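Local coordinates for succinoglycan biosynthesis protein (Bacillus cereus ATCC 14579, PDB 2QGM) that is of unestablished function but is a member of the erythromycin esterase family and may be a hydrolase, at residues E134-L139 with E144-I149; I362-I367 with T439-I444. One frame throughout, in Å; residues are numbered along the deposited sequence.

Contact 1. Residues E134-L139 with E144-I149; sequences EFLKLL and EIIAMI
Leu136 puts its isobutyl group over Ile145, Ile146 and Ile149, three side chains on one flank of helix 143-157. Its CD1 methyl makes the nearest approach to each, closest at 3.5 Å from Ile149 CD1. The meeting with Ile149 is tip to tip, and the isoleucine CD1 also lies 4.0 Å from Leu136 CD2, so it faces both branches of the leucine fork. Ile146 is met differently, at CG1 in mid-chain, 4.0 Å from Leu136 CD1, the two side chains crossing at a slant. Ile145 offers its CG2 branch to the same methyl. In Ile149, CG1 stands anti to the carbonyl carbon (chi1 -62°) and CD1 continues the chain in extended form (chi2 176°), which carries the terminal methyl out to the leucine. The Ile149 N to Ile145 O bond, 3.0 Å, closes the helical turn that sets these two on one side. This is plain loop-on-helix packing: the irregular segment 134-139, which follows helix 115-127, is folded back on the next helix through one residue, Leu136. Ile145 also touches Met111 on strand 108-111 of the mixed sheet, and Phe90. No hydrogen bond crosses between the segments; all four touching side chains are buried. Leu121 of helix 115-127 also packs on Leu136.

Contact 2. Residues I362-I367 with T439-I444; sequences ITTDTI and TSPSHI
With OG1 of Thr364 anti to its carbonyl carbon (chi1 -63°), the CG2 methyl falls anti to the backbone N and meets the ring of Pro441. The two side chains cross at about a right angle, and the proline offers a single ring atom: its CG lies 3.6 Å from Thr364 CG2 and 4.1 Å from Thr364 OG1. Ile367 brings CD1 to 4.0 Å from Thr439 OG1, again nearly perpendicular. That hydroxyl sits between the backbone N and the carbonyl carbon (chi1 46°) and is engaged in a hydrogen bond with Thr343 OG1, so the isoleucine methyl merely packs beside it. At the other extreme Ile362 CG2 and Ile444 CG1 are 4.4 Å apart, a loose apolar touch. The two segments run in opposite directions, 176° apart end to end, but they do not form a sheet: no hydrogen bond joins them, and even the nearest CA atoms, those of Thr364 and Pro441, are 7.0 Å apart. Strand 363-366 instead pairs with 346-350 in a two-stranded antiparallel sheet, through backbone bonds such as Asp365 with Phe348. Segment 439-444 continues from strand 432-439 of the main mixed sheet and, as the C-terminal tail, runs alongside strand 363-366, against the small sheet: Pro441 touches Asn347 of the partner strand, and Ser442 OG bonds to Thr349 OG1. Ser440 OG is held by a different part of the fold, Glu88 OE2 of helix 87-104.

Overall arrangement
Contact 1 is buried and wholly aliphatic, one leucine set against three isoleucines of helix 143-157; contact 2 lies farther from the chain centre, about 19 Å against 13 Å between centres, is only partly buried, and sets threonine and isoleucine methyls against a proline ring carbon, a threonine hydroxyl and an isoleucine. Neither has a hydrogen bond between its own segments. Their centres are about 15 Å apart and the two sites touch directly. Glu144 OE2 is 2.7 Å from His443 ND1, a probable hydrogen bond tying the start of the helix to the C-terminal tail, while Leu138 and Leu139 pack on Ile362, so loop 134-139 touches segment 362-367 and helix 143-157 touches segment 439-444.

Contact 1. Residues E134-L139 with E144-I149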
loop_
_atom_site.group_PDB
_atom_site.type_symbol
_atom_site.label_atom_id
_atom_site.label_comp_id
_atom_site.label_asym_id
_atom_site.label_seq_id
_atom_site.Cartn_x
_atom_site.Cartn_y
_atom_site.Cartn_z
ATOM N N GLU A 134 1.038 3.778 -18.062
ATOM C CA GLU A 134 1.974 4.891 -17.957
ATOM C C GLU A 134 2.006 5.545 -16.578
ATOM O O GLU A 134 2.923 6.310 -16.283
ATOM C CB GLU A 134 1.629 5.943 -19.023
ATOM C CG GLU A 134 1.931 5.505 -20.452
ATOM C CD GLU A 134 1.329 6.429 -21.496
ATOM O OE1 GLU A 134 1.244 7.647 -21.237
ATOM O OE2 GLU A 134 0.954 5.938 -22.583
ATOM N N PHE A 135 1.026 5.240 -15.728
ATOM C CA PHE A 135 0.986 5.851 -14.396
ATOM C C PHE A 135 1.468 4.954 -13.259
ATOM O O PHE A 135 1.561 5.397 -12.116
ATOM C CB PHE A 135 -0.435 6.321 -14.060
ATOM C CG PHE A 135 -1.140 7.020 -15.189
ATOM C CD1 PHE A 135 -0.487 7.979 -15.967
ATOM C CD2 PHE A 135 -2.481 6.751 -15.442
ATOM C CE1 PHE A 135 -1.168 8.657 -16.982
ATOM C CE2 PHE A 135 -3.169 7.421 -16.448
ATOM C CZ PHE A 135 -2.518 8.378 -17.225
ATOM N N LEU A 136 1.766 3.699 -13.570
ATOM C CA LEU A 136 2.236 2.745 -12.567
ATOM C C LEU A 136 3.740 2.532 -12.723
ATOM O O LEU A 136 4.203 2.111 -13.782
ATOM C CB LEU A 136 1.504 1.416 -12.736
ATOM C CG LEU A 136 -0.019 1.478 -12.594
ATOM C CD1 LEU A 136 -0.640 0.207 -13.135
ATOM C CD2 LEU A 136 -0.388 1.696 -11.131
ATOM N N LYS A 137 4.504 2.822 -11.676
ATOM C CA LYS A 137 5.947 2.657 -11.755
ATOM C C LYS A 137 6.332 1.181 -11.800
ATOM O O LYS A 137 5.667 0.341 -11.200
ATOM C CB LYS A 137 6.612 3.373 -10.588
ATOM C CG LYS A 137 6.274 4.866 -10.521
ATOM C CD LYS A 137 6.579 5.621 -11.828
ATOM C CE LYS A 137 5.388 5.666 -12.775
ATOM N NZ LYS A 137 5.636 6.550 -13.952
ATOM N N LEU A 138 7.416 0.880 -12.512
ATOM C CA LEU A 138 7.871 -0.496 -12.713
ATOM C C LEU A 138 7.589 -1.541 -11.647
ATOM O O LEU A 138 7.700 -1.303 -10.447
ATOM C CB LEU A 138 9.351 -0.516 -13.088
ATOM C CG LEU A 138 9.598 -0.315 -14.590
ATOM C CD1 LEU A 138 11.084 -0.428 -14.890
ATOM C CD2 LEU A 138 8.815 -1.359 -15.379
ATOM N N LEU A 139 7.243 -2.720 -12.139
ATOM C CA LEU A 139 6.874 -3.882 -11.351
ATOM C C LEU A 139 5.371 -3.802 -11.172
ATOM O O LEU A 139 4.704 -4.823 -11.121
ATOM C CB LEU A 139 7.585 -3.956 -9.983
ATOM C CG LEU A 139 9.096 -4.251 -9.914
ATOM C CD1 LEU A 139 9.386 -5.004 -8.622
ATOM C CD2 LEU A 139 9.555 -5.101 -11.094
ATOM N N GLU A 144 -2.201 -8.092 -14.125
ATOM C CA GLU A 144 -2.999 -8.321 -12.924
ATOM C C GLU A 144 -3.525 -7.025 -12.307
ATOM O O GLU A 144 -4.718 -6.907 -12.030
ATOM C CB GLU A 144 -2.180 -9.096 -11.877
ATOM C CG GLU A 144 -1.754 -10.512 -12.305
ATOM C CD GLU A 144 -0.405 -10.562 -13.020
ATOM O OE1 GLU A 144 0.152 -9.493 -13.336
ATOM O OE2 GLU A 144 0.104 -11.677 -13.267
ATOM N N ILE A 145 -2.637 -6.057 -12.095
ATOM C CA ILE A 145 -3.039 -4.793 -11.494
ATOM C C ILE A 145 -3.843 -3.921 -12.452
ATOM O O ILE A 145 -4.836 -3.317 -12.060
ATOM C CB ILE A 145 -1.798 -4.006 -10.962
ATOM C CG1 ILE A 145 -1.126 -4.816 -9.858
ATOM C CG2 ILE A 145 -2.216 -2.636 -10.427
ATOM C CD1 ILE A 145 0.145 -4.214 -9.285
ATOM N N ILE A 146 -3.432 -3.865 -13.712
ATOM C CA ILE A 146 -4.155 -3.060 -14.680
ATOM C C ILE A 146 -5.585 -3.559 -14.828
ATOM O O ILE A 146 -6.495 -2.772 -15.045
ATOM C CB ILE A 146 -3.434 -3.062 -16.029
ATOM C CG1 ILE A 146 -2.093 -2.347 -15.862
ATOM C CG2 ILE A 146 -4.295 -2.377 -17.084
ATOM C CD1 ILE A 146 -1.187 -2.437 -17.051
ATOM N N ALA A 147 -5.780 -4.864 -14.675
ATOM C CA ALA A 147 -7.119 -5.436 -14.770
ATOM C C ALA A 147 -7.984 -4.867 -13.651
ATOM O O ALA A 147 -9.169 -4.615 -13.849
ATOM C CB ALA A 147 -7.060 -6.954 -14.663
HETATM N N MSE A 148 -7.388 -4.651 -12.480
HETATM C CA MSE A 148 -8.129 -4.095 -11.349
HETATM C C MSE A 148 -8.470 -2.636 -11.612
HETATM O O MSE A 148 -9.590 -2.208 -11.361
HETATM C CB MSE A 148 -7.322 -4.217 -10.055
HETATM C CG MSE A 148 -7.932 -3.509 -8.844
HETATM SE SE MSE A 148 -6.801 -3.698 -7.304
HETATM C CE MSE A 148 -5.293 -2.641 -7.881
ATOM N N ILE A 149 -7.509 -1.879 -12.133
ATOM C CA ILE A 149 -7.742 -0.479 -12.418
ATOM C C ILE A 149 -8.885 -0.329 -13.423
ATOM O O ILE A 149 -9.703 0.582 -13.313
ATOM C CB ILE A 149 -6.458 0.183 -12.949
ATOM C CG1 ILE A 149 -5.377 0.107 -11.872
ATOM C CG2 ILE A 149 -6.736 1.624 -13.371
ATOM C CD1 ILE A 149 -4.023 0.630 -12.286
#

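Contact 2. Residues I362-I367 with T439-I444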
loop_
_atom_site.group_PDB
_atom_site.type_symbol
_atom_site.label_atom_id
_atom_site.label_comp_id
_atom_site.label_asym_id
_atom_site.label_seq_id
_atom_site.Cartn_x
_atom_site.Cartn_y
_atom_site.Cartn_z
ATOM N N ILE A 362 13.930 -5.885 -15.352
ATOM C CA ILE A 362 13.042 -6.812 -14.664
ATOM C C ILE A 362 13.364 -8.262 -15.021
ATOM O O ILE A 362 13.517 -8.603 -16.194
ATOM C CB ILE A 362 11.556 -6.536 -15.008
ATOM C CG1 ILE A 362 11.119 -5.180 -14.448
ATOM C CG2 ILE A 362 10.680 -7.630 -14.424
ATOM C CD1 ILE A 362 11.308 -4.023 -15.397
ATOM N N THR A 363 13.457 -9.108 -14.001
ATOM C CA THR A 363 13.762 -10.524 -14.189
ATOM C C THR A 363 12.920 -11.361 -13.224
ATOM O O THR A 363 11.947 -10.866 -12.663
ATOM C CB THR A 363 15.262 -10.806 -13.945
ATOM O OG1 THR A 363 15.563 -12.159 -14.312
ATOM C CG2 THR A 363 15.611 -10.591 -12.476
ATOM N N THR A 364 13.306 -12.619 -13.033
ATOM C CA THR A 364 12.588 -13.526 -12.143
ATOM C C THR A 364 13.534 -14.293 -11.209
ATOM O O THR A 364 14.675 -14.587 -11.571
ATOM C CB THR A 364 11.762 -14.555 -12.955
ATOM O OG1 THR A 364 10.766 -13.871 -13.726
ATOM C CG2 THR A 364 11.085 -15.548 -12.033
ATOM N N ASP A 365 13.054 -14.611 -10.008
ATOM C CA ASP A 365 13.848 -15.356 -9.042
ATOM C C ASP A 365 12.954 -16.345 -8.301
ATOM O O ASP A 365 11.737 -16.358 -8.502
ATOM C CB ASP A 365 14.536 -14.398 -8.064
ATOM C CG ASP A 365 15.568 -15.094 -7.198
ATOM O OD1 ASP A 365 16.095 -16.142 -7.632
ATOM O OD2 ASP A 365 15.864 -14.591 -6.091
ATOM N N THR A 366 13.553 -17.175 -7.454
ATOM C CA THR A 366 12.794 -18.181 -6.721
ATOM C C THR A 366 12.778 -17.932 -5.223
ATOM O O THR A 366 13.782 -17.534 -4.632
ATOM C CB THR A 366 13.368 -19.586 -6.992
ATOM O OG1 THR A 366 13.478 -19.783 -8.408
ATOM C CG2 THR A 366 12.463 -20.663 -6.408
ATOM N N ILE A 367 11.629 -18.181 -4.607
ATOM C CA ILE A 367 11.470 -17.985 -3.176
ATOM C C ILE A 367 12.334 -18.946 -2.362
ATOM O O ILE A 367 12.170 -20.165 -2.448
ATOM C CB ILE A 367 9.998 -18.184 -2.760
ATOM C CG1 ILE A 367 9.123 -17.123 -3.429
ATOM C CG2 ILE A 367 9.861 -18.099 -1.241
ATOM C CD1 ILE A 367 7.640 -17.271 -3.116
ATOM N N THR A 439 2.864 -19.669 -5.703
ATOM C CA THR A 439 2.709 -18.461 -6.496
ATOM C C THR A 439 3.674 -18.447 -7.680
ATOM O O THR A 439 4.632 -19.222 -7.725
ATOM C CB THR A 439 2.903 -17.202 -5.623
ATOM O OG1 THR A 439 4.061 -17.358 -4.796
ATOM C CG2 THR A 439 1.682 -16.993 -4.735
ATOM N N SER A 440 3.399 -17.582 -8.647
ATOM C CA SER A 440 4.225 -17.477 -9.841
ATOM C C SER A 440 4.439 -16.010 -10.201
ATOM O O SER A 440 3.799 -15.130 -9.634
ATOM C CB SER A 440 3.561 -18.228 -11.009
ATOM O OG SER A 440 2.284 -17.693 -11.322
ATOM N N PRO A 441 5.345 -15.729 -11.153
ATOM C CA PRO A 441 5.629 -14.349 -11.565
ATOM C C PRO A 441 4.482 -13.543 -12.171
ATOM O O PRO A 441 3.681 -14.045 -12.965
ATOM C CB PRO A 441 6.777 -14.511 -12.561
ATOM C CG PRO A 441 7.480 -15.744 -12.076
ATOM C CD PRO A 441 6.310 -16.659 -11.764
ATOM N N SER A 442 4.425 -12.276 -11.782
ATOM C CA SER A 442 3.433 -11.348 -12.305
ATOM C C SER A 442 3.779 -11.123 -13.777
ATOM O O SER A 442 4.912 -11.365 -14.198
ATOM C CB SER A 442 3.518 -10.027 -11.548
ATOM O OG SER A 442 4.854 -9.567 -11.515
ATOM N N HIS A 443 2.814 -10.644 -14.555
ATOM C CA HIS A 443 3.043 -10.409 -15.979
ATOM C C HIS A 443 3.090 -8.926 -16.333
ATOM O O HIS A 443 2.048 -8.277 -16.421
ATOM C CB HIS A 443 1.941 -11.081 -16.803
ATOM C CG HIS A 443 1.760 -12.536 -16.497
ATOM N ND1 HIS A 443 1.191 -12.981 -15.324
ATOM C CD2 HIS A 443 2.092 -13.641 -17.201
ATOM C CE1 HIS A 443 1.181 -14.304 -15.318
ATOM N NE2 HIS A 443 1.722 -14.729 -16.443
ATOM N N ILE A 444 4.292 -8.393 -16.546
ATOM C CA ILE A 444 4.454 -6.986 -16.907
ATOM C C ILE A 444 3.864 -6.717 -18.289
ATOM O O ILE A 444 4.351 -7.229 -19.297
ATOM C CB ILE A 444 5.948 -6.570 -16.920
ATOM C CG1 ILE A 444 6.541 -6.723 -15.518
ATOM C CG2 ILE A 444 6.094 -5.121 -17.400
ATOM C CD1 ILE A 444 5.968 -5.762 -14.489
#